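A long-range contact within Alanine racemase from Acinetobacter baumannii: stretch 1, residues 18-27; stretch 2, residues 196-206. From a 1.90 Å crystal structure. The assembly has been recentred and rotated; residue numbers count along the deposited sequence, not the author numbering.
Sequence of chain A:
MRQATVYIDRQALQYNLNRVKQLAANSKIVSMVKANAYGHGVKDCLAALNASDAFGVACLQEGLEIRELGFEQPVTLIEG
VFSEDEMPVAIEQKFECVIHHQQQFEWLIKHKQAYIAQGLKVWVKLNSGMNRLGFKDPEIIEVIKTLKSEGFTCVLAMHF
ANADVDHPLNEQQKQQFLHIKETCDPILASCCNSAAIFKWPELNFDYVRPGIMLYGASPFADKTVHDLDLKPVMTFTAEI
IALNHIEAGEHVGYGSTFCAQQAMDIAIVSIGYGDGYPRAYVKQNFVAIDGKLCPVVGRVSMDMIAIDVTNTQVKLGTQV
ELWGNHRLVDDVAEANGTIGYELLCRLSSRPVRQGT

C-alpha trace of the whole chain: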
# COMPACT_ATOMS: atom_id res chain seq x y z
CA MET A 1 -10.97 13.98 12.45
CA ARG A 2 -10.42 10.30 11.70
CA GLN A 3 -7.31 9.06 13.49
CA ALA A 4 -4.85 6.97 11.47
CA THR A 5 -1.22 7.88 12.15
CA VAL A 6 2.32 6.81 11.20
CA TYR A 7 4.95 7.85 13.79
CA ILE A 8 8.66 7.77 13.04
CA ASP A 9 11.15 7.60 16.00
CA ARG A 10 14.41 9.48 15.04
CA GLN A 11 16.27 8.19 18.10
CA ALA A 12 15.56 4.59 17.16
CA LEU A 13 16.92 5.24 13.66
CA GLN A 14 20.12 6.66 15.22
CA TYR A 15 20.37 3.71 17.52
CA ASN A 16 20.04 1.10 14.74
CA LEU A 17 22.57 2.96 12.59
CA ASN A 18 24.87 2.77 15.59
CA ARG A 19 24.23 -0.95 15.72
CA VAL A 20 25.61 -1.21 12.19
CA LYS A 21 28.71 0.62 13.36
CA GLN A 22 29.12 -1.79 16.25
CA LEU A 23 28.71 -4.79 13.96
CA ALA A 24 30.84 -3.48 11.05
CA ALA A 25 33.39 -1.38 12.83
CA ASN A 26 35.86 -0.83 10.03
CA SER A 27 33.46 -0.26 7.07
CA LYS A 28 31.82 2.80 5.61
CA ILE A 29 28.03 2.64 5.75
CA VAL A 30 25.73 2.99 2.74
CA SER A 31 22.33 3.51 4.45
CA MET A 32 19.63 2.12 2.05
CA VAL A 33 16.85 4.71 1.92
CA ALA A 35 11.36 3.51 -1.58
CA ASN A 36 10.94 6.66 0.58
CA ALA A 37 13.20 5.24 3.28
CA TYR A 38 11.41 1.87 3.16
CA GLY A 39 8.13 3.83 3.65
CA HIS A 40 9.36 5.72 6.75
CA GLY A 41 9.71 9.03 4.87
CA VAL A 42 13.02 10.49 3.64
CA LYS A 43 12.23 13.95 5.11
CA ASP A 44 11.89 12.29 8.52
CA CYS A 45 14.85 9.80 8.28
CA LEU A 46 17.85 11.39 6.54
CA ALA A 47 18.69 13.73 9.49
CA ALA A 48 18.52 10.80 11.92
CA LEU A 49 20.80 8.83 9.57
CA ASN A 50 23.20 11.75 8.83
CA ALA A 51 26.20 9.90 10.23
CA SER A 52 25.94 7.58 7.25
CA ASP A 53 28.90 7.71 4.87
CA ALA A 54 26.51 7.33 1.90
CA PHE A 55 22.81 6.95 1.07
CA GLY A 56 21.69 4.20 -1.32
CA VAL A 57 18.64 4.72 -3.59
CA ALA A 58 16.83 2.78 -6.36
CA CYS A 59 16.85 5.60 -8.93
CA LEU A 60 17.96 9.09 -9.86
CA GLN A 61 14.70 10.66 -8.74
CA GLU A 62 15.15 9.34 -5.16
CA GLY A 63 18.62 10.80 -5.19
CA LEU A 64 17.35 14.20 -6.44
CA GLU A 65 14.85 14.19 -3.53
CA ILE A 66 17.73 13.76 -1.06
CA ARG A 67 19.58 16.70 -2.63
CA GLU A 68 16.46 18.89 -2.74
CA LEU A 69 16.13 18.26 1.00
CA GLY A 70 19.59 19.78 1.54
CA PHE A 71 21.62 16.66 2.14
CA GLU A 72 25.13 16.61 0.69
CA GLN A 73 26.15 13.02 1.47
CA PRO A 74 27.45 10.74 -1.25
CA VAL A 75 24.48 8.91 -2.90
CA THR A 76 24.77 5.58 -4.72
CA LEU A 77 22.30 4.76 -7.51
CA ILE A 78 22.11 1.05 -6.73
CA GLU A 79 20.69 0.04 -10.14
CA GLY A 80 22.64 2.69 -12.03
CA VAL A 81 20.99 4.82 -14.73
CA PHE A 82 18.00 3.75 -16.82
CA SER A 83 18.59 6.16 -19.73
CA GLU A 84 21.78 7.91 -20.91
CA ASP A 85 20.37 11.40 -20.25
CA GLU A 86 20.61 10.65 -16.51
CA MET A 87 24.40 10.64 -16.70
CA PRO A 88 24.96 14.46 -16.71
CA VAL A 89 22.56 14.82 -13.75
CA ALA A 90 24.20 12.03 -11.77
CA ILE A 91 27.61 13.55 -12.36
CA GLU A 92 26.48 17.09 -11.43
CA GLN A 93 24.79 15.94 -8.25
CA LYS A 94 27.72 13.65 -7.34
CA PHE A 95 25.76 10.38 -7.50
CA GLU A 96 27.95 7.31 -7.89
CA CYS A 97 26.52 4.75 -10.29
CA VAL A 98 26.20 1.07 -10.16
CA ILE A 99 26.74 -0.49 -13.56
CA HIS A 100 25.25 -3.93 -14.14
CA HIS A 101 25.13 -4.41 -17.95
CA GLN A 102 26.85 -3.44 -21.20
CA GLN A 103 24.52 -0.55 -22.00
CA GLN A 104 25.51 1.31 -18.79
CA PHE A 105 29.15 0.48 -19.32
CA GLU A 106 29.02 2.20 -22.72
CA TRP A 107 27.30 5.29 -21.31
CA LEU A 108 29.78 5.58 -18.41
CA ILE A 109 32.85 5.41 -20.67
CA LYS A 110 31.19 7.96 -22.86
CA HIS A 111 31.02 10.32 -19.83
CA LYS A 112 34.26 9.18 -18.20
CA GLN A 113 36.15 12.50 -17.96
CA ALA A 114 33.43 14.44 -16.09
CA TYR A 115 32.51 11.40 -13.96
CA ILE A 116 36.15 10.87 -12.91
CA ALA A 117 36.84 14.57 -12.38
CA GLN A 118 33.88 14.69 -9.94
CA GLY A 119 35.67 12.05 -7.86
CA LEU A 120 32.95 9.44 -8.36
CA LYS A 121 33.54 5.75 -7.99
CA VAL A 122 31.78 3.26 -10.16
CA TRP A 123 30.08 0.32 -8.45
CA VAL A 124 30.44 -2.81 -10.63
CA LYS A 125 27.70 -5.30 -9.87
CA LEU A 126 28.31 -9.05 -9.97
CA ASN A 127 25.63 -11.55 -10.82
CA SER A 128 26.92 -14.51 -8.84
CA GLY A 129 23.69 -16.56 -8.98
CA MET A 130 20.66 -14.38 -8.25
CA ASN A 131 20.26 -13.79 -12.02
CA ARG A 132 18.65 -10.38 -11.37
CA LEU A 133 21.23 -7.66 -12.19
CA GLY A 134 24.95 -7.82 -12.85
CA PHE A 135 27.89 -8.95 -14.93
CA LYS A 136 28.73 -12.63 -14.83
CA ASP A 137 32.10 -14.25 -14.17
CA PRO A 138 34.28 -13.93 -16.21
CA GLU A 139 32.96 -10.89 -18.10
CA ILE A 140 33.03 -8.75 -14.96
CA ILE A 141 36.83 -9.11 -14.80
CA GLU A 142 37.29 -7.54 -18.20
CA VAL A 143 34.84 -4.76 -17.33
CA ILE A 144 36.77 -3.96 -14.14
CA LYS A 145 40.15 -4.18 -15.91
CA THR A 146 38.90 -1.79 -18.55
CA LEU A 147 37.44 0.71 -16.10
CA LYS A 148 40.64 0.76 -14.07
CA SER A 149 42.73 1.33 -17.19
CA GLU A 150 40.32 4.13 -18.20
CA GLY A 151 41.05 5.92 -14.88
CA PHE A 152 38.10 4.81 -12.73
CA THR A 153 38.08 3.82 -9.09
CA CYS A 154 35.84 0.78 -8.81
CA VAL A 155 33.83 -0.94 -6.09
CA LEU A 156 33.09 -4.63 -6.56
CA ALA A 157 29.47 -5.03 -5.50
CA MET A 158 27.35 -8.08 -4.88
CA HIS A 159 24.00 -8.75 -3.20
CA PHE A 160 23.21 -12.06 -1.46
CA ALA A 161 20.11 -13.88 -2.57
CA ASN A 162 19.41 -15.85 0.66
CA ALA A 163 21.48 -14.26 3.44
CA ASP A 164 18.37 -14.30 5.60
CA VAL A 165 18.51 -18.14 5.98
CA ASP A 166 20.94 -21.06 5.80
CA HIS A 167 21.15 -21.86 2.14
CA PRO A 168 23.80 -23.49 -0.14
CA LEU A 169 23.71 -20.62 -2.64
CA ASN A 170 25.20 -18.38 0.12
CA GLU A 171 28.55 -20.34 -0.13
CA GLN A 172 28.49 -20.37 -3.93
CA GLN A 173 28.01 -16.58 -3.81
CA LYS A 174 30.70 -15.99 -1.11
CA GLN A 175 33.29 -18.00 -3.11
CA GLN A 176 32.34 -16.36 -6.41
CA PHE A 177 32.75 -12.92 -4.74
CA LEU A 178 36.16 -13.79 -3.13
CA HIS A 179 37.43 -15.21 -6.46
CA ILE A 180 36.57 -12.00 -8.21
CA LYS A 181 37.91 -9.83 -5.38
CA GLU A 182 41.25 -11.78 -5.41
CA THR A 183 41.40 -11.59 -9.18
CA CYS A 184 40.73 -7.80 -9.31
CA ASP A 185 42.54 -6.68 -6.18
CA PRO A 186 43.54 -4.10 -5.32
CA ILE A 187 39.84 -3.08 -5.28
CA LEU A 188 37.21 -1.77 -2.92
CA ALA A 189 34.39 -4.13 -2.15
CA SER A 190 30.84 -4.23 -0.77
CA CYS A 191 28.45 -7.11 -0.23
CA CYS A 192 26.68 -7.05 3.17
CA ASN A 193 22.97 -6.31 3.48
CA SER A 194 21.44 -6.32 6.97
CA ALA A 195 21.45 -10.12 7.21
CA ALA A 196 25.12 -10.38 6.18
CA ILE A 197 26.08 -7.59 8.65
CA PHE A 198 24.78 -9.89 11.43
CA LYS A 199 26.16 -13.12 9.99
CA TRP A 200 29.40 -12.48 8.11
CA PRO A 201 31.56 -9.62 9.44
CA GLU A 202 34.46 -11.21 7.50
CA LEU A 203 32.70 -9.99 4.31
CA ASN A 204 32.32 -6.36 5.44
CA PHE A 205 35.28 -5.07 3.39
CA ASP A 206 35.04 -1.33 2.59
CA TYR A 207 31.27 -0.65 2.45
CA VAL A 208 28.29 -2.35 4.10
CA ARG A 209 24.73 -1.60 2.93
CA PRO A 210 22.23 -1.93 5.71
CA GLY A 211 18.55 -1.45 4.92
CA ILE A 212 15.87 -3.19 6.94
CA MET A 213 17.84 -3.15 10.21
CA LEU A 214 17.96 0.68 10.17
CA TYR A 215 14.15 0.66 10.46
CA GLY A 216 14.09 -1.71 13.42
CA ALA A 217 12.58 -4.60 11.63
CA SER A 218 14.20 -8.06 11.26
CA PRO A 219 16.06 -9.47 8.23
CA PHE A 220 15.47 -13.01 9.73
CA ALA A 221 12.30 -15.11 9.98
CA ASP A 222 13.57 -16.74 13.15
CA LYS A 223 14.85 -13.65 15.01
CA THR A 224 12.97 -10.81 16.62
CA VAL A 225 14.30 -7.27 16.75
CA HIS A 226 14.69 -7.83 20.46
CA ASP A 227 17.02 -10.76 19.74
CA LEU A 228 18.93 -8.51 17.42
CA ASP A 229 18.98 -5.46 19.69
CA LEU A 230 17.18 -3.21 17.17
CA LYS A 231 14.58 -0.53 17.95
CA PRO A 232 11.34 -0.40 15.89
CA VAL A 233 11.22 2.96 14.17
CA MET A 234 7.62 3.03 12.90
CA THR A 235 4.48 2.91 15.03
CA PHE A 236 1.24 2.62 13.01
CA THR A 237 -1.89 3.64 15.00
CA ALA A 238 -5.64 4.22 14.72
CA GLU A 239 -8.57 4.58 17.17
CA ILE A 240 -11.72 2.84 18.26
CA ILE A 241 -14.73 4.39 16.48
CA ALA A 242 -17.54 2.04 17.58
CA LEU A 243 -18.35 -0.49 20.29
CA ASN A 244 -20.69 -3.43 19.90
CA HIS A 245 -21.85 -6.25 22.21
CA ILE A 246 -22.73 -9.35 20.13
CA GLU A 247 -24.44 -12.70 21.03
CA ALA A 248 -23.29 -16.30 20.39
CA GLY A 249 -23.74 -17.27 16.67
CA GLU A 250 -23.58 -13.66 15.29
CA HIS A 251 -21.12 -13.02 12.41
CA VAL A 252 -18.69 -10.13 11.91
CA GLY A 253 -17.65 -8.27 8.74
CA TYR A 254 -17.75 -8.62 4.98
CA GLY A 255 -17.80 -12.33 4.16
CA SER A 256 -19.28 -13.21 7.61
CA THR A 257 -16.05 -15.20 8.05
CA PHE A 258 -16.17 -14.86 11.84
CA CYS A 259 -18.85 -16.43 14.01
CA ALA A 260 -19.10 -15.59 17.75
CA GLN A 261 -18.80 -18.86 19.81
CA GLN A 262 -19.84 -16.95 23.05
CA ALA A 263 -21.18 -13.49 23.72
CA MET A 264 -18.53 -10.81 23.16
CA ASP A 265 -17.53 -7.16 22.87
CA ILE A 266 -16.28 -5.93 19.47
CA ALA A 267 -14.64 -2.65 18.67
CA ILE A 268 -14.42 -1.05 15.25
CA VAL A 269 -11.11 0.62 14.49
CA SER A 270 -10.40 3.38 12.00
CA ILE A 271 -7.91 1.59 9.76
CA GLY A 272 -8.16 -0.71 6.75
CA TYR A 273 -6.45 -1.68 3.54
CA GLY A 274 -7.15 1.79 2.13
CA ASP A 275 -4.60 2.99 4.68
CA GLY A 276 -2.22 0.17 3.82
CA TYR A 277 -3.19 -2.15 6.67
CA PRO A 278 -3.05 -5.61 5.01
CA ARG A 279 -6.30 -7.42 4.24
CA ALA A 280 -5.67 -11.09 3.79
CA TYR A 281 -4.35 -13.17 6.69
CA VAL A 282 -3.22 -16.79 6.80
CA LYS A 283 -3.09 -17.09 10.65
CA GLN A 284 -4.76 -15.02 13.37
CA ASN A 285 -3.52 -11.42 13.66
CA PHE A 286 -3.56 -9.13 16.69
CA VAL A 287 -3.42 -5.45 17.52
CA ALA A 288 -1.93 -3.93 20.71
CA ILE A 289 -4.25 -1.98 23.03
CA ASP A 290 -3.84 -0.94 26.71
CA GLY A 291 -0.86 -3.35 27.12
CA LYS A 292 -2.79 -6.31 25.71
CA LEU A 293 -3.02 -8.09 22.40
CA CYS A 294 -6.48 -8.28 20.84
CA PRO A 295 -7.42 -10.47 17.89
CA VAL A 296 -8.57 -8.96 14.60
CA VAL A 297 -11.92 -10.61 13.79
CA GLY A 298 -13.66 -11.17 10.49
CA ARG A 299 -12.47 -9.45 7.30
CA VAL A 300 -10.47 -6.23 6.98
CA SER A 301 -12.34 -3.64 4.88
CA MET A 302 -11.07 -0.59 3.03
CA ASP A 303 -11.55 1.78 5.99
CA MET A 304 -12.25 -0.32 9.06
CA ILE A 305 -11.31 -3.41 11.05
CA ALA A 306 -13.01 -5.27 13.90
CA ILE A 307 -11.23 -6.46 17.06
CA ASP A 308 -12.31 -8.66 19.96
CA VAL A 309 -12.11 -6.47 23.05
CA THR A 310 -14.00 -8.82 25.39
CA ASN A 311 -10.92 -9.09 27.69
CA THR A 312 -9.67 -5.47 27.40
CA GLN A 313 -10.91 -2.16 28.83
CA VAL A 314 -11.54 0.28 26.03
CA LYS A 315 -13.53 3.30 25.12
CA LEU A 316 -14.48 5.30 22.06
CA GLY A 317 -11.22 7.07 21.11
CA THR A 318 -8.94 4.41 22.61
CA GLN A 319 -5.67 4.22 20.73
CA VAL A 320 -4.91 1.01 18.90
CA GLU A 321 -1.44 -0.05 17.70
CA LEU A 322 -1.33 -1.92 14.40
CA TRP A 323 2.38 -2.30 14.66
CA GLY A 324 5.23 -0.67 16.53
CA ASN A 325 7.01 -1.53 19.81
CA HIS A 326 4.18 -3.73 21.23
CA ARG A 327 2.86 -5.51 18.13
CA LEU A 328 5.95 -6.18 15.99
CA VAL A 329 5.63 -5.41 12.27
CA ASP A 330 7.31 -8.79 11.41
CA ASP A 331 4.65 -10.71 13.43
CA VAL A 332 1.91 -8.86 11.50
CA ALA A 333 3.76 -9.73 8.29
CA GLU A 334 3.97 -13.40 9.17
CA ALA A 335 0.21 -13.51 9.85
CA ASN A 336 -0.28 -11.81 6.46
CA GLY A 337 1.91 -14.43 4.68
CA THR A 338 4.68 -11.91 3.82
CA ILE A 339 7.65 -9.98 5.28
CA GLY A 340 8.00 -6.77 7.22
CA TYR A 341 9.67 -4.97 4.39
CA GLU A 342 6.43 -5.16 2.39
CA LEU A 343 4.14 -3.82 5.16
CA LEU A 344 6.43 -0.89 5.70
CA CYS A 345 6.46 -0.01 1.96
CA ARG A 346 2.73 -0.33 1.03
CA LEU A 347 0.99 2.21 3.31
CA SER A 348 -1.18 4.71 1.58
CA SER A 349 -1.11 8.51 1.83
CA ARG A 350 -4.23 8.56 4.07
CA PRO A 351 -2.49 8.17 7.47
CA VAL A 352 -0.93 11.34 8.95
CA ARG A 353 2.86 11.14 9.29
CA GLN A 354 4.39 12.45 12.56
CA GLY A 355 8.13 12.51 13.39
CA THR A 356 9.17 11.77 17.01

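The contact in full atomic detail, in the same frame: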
# COMPACT_ATOMS: atom_id res chain seq x y z
N ASN A 18 23.78 3.01 14.70
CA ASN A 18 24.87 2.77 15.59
C ASN A 18 25.11 1.29 15.78
O ASN A 18 26.27 0.90 15.95
CB ASN A 18 24.69 3.48 16.94
CG ASN A 18 25.95 3.40 17.79
OD1 ASN A 18 26.98 3.99 17.42
ND2 ASN A 18 25.91 2.66 18.84
N ARG A 19 24.06 0.47 15.74
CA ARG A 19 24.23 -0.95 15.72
C ARG A 19 25.05 -1.43 14.52
O ARG A 19 25.94 -2.30 14.66
CB ARG A 19 22.91 -1.70 15.81
CG ARG A 19 22.14 -1.50 17.12
CD ARG A 19 22.66 -2.38 18.27
NE ARG A 19 22.45 -3.79 17.92
CZ ARG A 19 23.40 -4.71 17.76
NH1 ARG A 19 24.71 -4.44 17.97
NH2 ARG A 19 23.04 -5.96 17.45
N VAL A 20 24.79 -0.86 13.35
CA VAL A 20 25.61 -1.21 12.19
C VAL A 20 27.08 -0.96 12.46
O VAL A 20 27.93 -1.81 12.14
CB VAL A 20 25.20 -0.43 10.90
CG1 VAL A 20 26.05 -0.91 9.73
CG2 VAL A 20 23.71 -0.63 10.63
N LYS A 21 27.37 0.23 12.98
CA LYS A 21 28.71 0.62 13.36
C LYS A 21 29.39 -0.33 14.35
O LYS A 21 30.60 -0.58 14.27
CB LYS A 21 28.73 2.03 13.94
CG LYS A 21 30.13 2.48 14.24
CD LYS A 21 30.23 3.92 14.68
CE LYS A 21 31.67 4.19 15.10
NZ LYS A 21 31.87 5.65 15.14
N GLN A 22 28.62 -0.82 15.31
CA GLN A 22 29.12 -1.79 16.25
C GLN A 22 29.37 -3.12 15.56
O GLN A 22 30.34 -3.81 15.88
CB GLN A 22 28.12 -1.99 17.42
CG GLN A 22 27.94 -0.78 18.31
CD GLN A 22 26.80 -0.99 19.34
OE1 GLN A 22 25.98 -1.89 19.22
NE2 GLN A 22 26.76 -0.12 20.35
N LEU A 23 28.54 -3.51 14.62
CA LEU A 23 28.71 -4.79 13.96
C LEU A 23 29.71 -4.77 12.83
O LEU A 23 30.25 -5.81 12.50
CB LEU A 23 27.36 -5.31 13.39
CG LEU A 23 26.35 -5.66 14.51
CD1 LEU A 23 24.90 -5.66 14.04
CD2 LEU A 23 26.69 -7.04 15.09
N ALA A 24 29.95 -3.61 12.23
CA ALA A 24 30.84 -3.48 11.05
C ALA A 24 31.78 -2.32 11.29
O ALA A 24 31.77 -1.26 10.59
CB ALA A 24 30.04 -3.27 9.77
N ALA A 25 32.66 -2.51 12.28
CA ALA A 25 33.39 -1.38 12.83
C ALA A 25 34.35 -0.67 11.89
O ALA A 25 34.66 0.53 12.08
CB ALA A 25 34.13 -1.82 14.09
N ASN A 26 34.88 -1.40 10.90
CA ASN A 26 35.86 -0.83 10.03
C ASN A 26 35.35 -0.62 8.60
O ASN A 26 36.14 -0.60 7.69
CB ASN A 26 37.10 -1.69 10.09
CG ASN A 26 37.76 -1.69 11.48
OD1 ASN A 26 38.21 -2.72 11.93
ND2 ASN A 26 37.77 -0.58 12.16
N SER A 27 34.05 -0.43 8.42
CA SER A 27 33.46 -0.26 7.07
C SER A 27 32.70 1.05 7.02
O SER A 27 32.10 1.46 8.03
CB SER A 27 32.47 -1.34 6.82
OG SER A 27 33.09 -2.58 6.63
N ALA A 196 23.68 -10.13 6.24
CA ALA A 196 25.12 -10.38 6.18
C ALA A 196 25.90 -9.58 7.22
O ALA A 196 26.92 -10.07 7.73
CB ALA A 196 25.65 -10.10 4.81
N ILE A 197 25.46 -8.34 7.54
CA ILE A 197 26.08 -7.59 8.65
C ILE A 197 26.02 -8.41 9.96
O ILE A 197 27.01 -8.45 10.73
CB ILE A 197 25.47 -6.15 8.78
CG1 ILE A 197 25.87 -5.31 7.56
CG2 ILE A 197 25.95 -5.47 10.06
CD1 ILE A 197 25.10 -4.04 7.37
N PHE A 198 24.90 -9.08 10.22
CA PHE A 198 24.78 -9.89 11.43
C PHE A 198 25.58 -11.20 11.32
O PHE A 198 26.24 -11.61 12.28
CB PHE A 198 23.31 -10.21 11.75
CG PHE A 198 22.58 -9.11 12.43
CD1 PHE A 198 22.74 -8.89 13.76
CD2 PHE A 198 21.73 -8.29 11.74
CE1 PHE A 198 22.07 -7.85 14.41
CE2 PHE A 198 21.04 -7.29 12.36
CZ PHE A 198 21.23 -7.05 13.70
N LYS A 199 25.56 -11.80 10.14
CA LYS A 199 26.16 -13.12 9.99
C LYS A 199 27.62 -13.21 9.59
O LYS A 199 28.28 -14.10 10.04
CB LYS A 199 25.37 -13.92 9.05
CG LYS A 199 24.05 -14.32 9.70
CD LYS A 199 23.06 -14.84 8.67
CE LYS A 199 23.50 -16.16 8.09
NZ LYS A 199 22.38 -16.82 7.37
N TRP A 200 28.10 -12.31 8.75
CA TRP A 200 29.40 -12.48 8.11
C TRP A 200 30.24 -11.22 8.16
O TRP A 200 30.52 -10.64 7.11
CB TRP A 200 29.23 -12.91 6.64
CG TRP A 200 28.42 -14.10 6.47
CD1 TRP A 200 28.49 -15.25 7.21
CD2 TRP A 200 27.34 -14.30 5.52
NE1 TRP A 200 27.55 -16.14 6.77
CE2 TRP A 200 26.84 -15.59 5.73
CE3 TRP A 200 26.76 -13.52 4.52
CZ2 TRP A 200 25.80 -16.12 4.98
CZ3 TRP A 200 25.74 -14.03 3.78
CH2 TRP A 200 25.26 -15.33 4.01
N PRO A 201 30.72 -10.83 9.37
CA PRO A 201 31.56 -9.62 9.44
C PRO A 201 32.81 -9.77 8.61
O PRO A 201 33.36 -8.76 8.19
CB PRO A 201 31.89 -9.47 10.95
CG PRO A 201 31.64 -10.83 11.52
CD PRO A 201 30.54 -11.45 10.69
N GLU A 202 33.26 -11.00 8.35
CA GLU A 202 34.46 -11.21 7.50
C GLU A 202 34.28 -10.73 6.06
O GLU A 202 35.26 -10.54 5.33
CB GLU A 202 34.91 -12.69 7.52
CG GLU A 202 33.98 -13.68 6.83
CD GLU A 202 32.84 -14.23 7.72
OE1 GLU A 202 32.57 -13.74 8.85
OE2 GLU A 202 32.19 -15.16 7.24
N LEU A 203 33.03 -10.57 5.64
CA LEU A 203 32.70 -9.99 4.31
C LEU A 203 32.34 -8.50 4.31
O LEU A 203 31.88 -7.99 3.27
CB LEU A 203 31.57 -10.79 3.66
CG LEU A 203 31.87 -12.29 3.45
CD1 LEU A 203 30.71 -12.96 2.77
CD2 LEU A 203 33.09 -12.55 2.61
N ASN A 204 32.62 -7.78 5.38
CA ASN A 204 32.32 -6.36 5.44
C ASN A 204 33.10 -5.58 4.40
O ASN A 204 32.55 -4.70 3.74
CB ASN A 204 32.66 -5.76 6.82
CG ASN A 204 31.69 -6.14 7.93
OD1 ASN A 204 30.60 -6.72 7.73
ND2 ASN A 204 32.07 -5.84 9.07
N PHE A 205 34.40 -5.90 4.26
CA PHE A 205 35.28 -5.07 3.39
C PHE A 205 35.08 -3.57 3.59
O PHE A 205 35.00 -3.09 4.74
CB PHE A 205 35.16 -5.54 1.95
CG PHE A 205 35.52 -6.98 1.77
CD1 PHE A 205 36.84 -7.39 1.99
CD2 PHE A 205 34.57 -7.94 1.44
CE1 PHE A 205 37.22 -8.73 1.86
CE2 PHE A 205 34.95 -9.28 1.28
CZ PHE A 205 36.27 -9.66 1.51
N ASP A 206 34.97 -2.80 2.50
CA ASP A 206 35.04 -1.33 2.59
C ASP A 206 33.69 -0.64 2.84
O ASP A 206 33.64 0.41 3.49
CB ASP A 206 35.67 -0.82 1.32
CG ASP A 206 37.01 -1.51 1.05
OD1 ASP A 206 38.00 -1.12 1.72
OD2 ASP A 206 37.06 -2.46 0.28
O HOH W 1 34.04 -3.75 9.26

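L23 forms the apolar centre of the contact. It ends the helix of stretch 1, its CA-to-CB bond points toward stretch 2, and it gives up 83 Å² to that stretch, the largest share of any residue in a summed buried surface of 456 Å². Two neighbours on the helix of stretch 2 receive it. L23 CB lies 3.6 Å from I197 CG2, while L23 CD1 reaches F198 CE1, also at 3.6 Å. The second approach is a CH-pi contact: L23 CD1 sits 4.0 Å from the centroid of the F198 ring and 26° off the ring normal, which places the methyl over the face. F198 starts with its CA-to-CB bond pointing away, but chi1 of -80° (m) brings the ring back within reach. One turn before L23, V20 CG1 meets I197 CD1 at 4.0 Å; the branched side chains of V20 and I197 thus extend the buried apolar patch.

At the ring's edge, near its plane, R19 NH2 approaches F198 CE1 to 3.7 Å. The R19 guanidinium is tethered within its own helix by a hydrogen bond from R19 NH1 to Q22 OE1 (3.1 Å, 163°).

Beyond L23 the chain leaves the helix at A24 and enters a type I turn ending at S27. A24's small side chain points toward stretch 2, and the N204 amide packs closely against it, with A24 CB and N204 ND2 3.3 Å apart.

The polar edge centres on S27. Its side chain, with chi1 of -71° (m), donates a hydrogen bond from S27 OG to F205 O (2.7 Å), joining a short side chain to the opposing backbone. A water completes the link: it accepts from N26 N (3.0 Å) and N204 ND2 (2.9 Å) and donates to S27 OG (3.0 Å), so the buried N204 amide has a polar partner bridging both stretches.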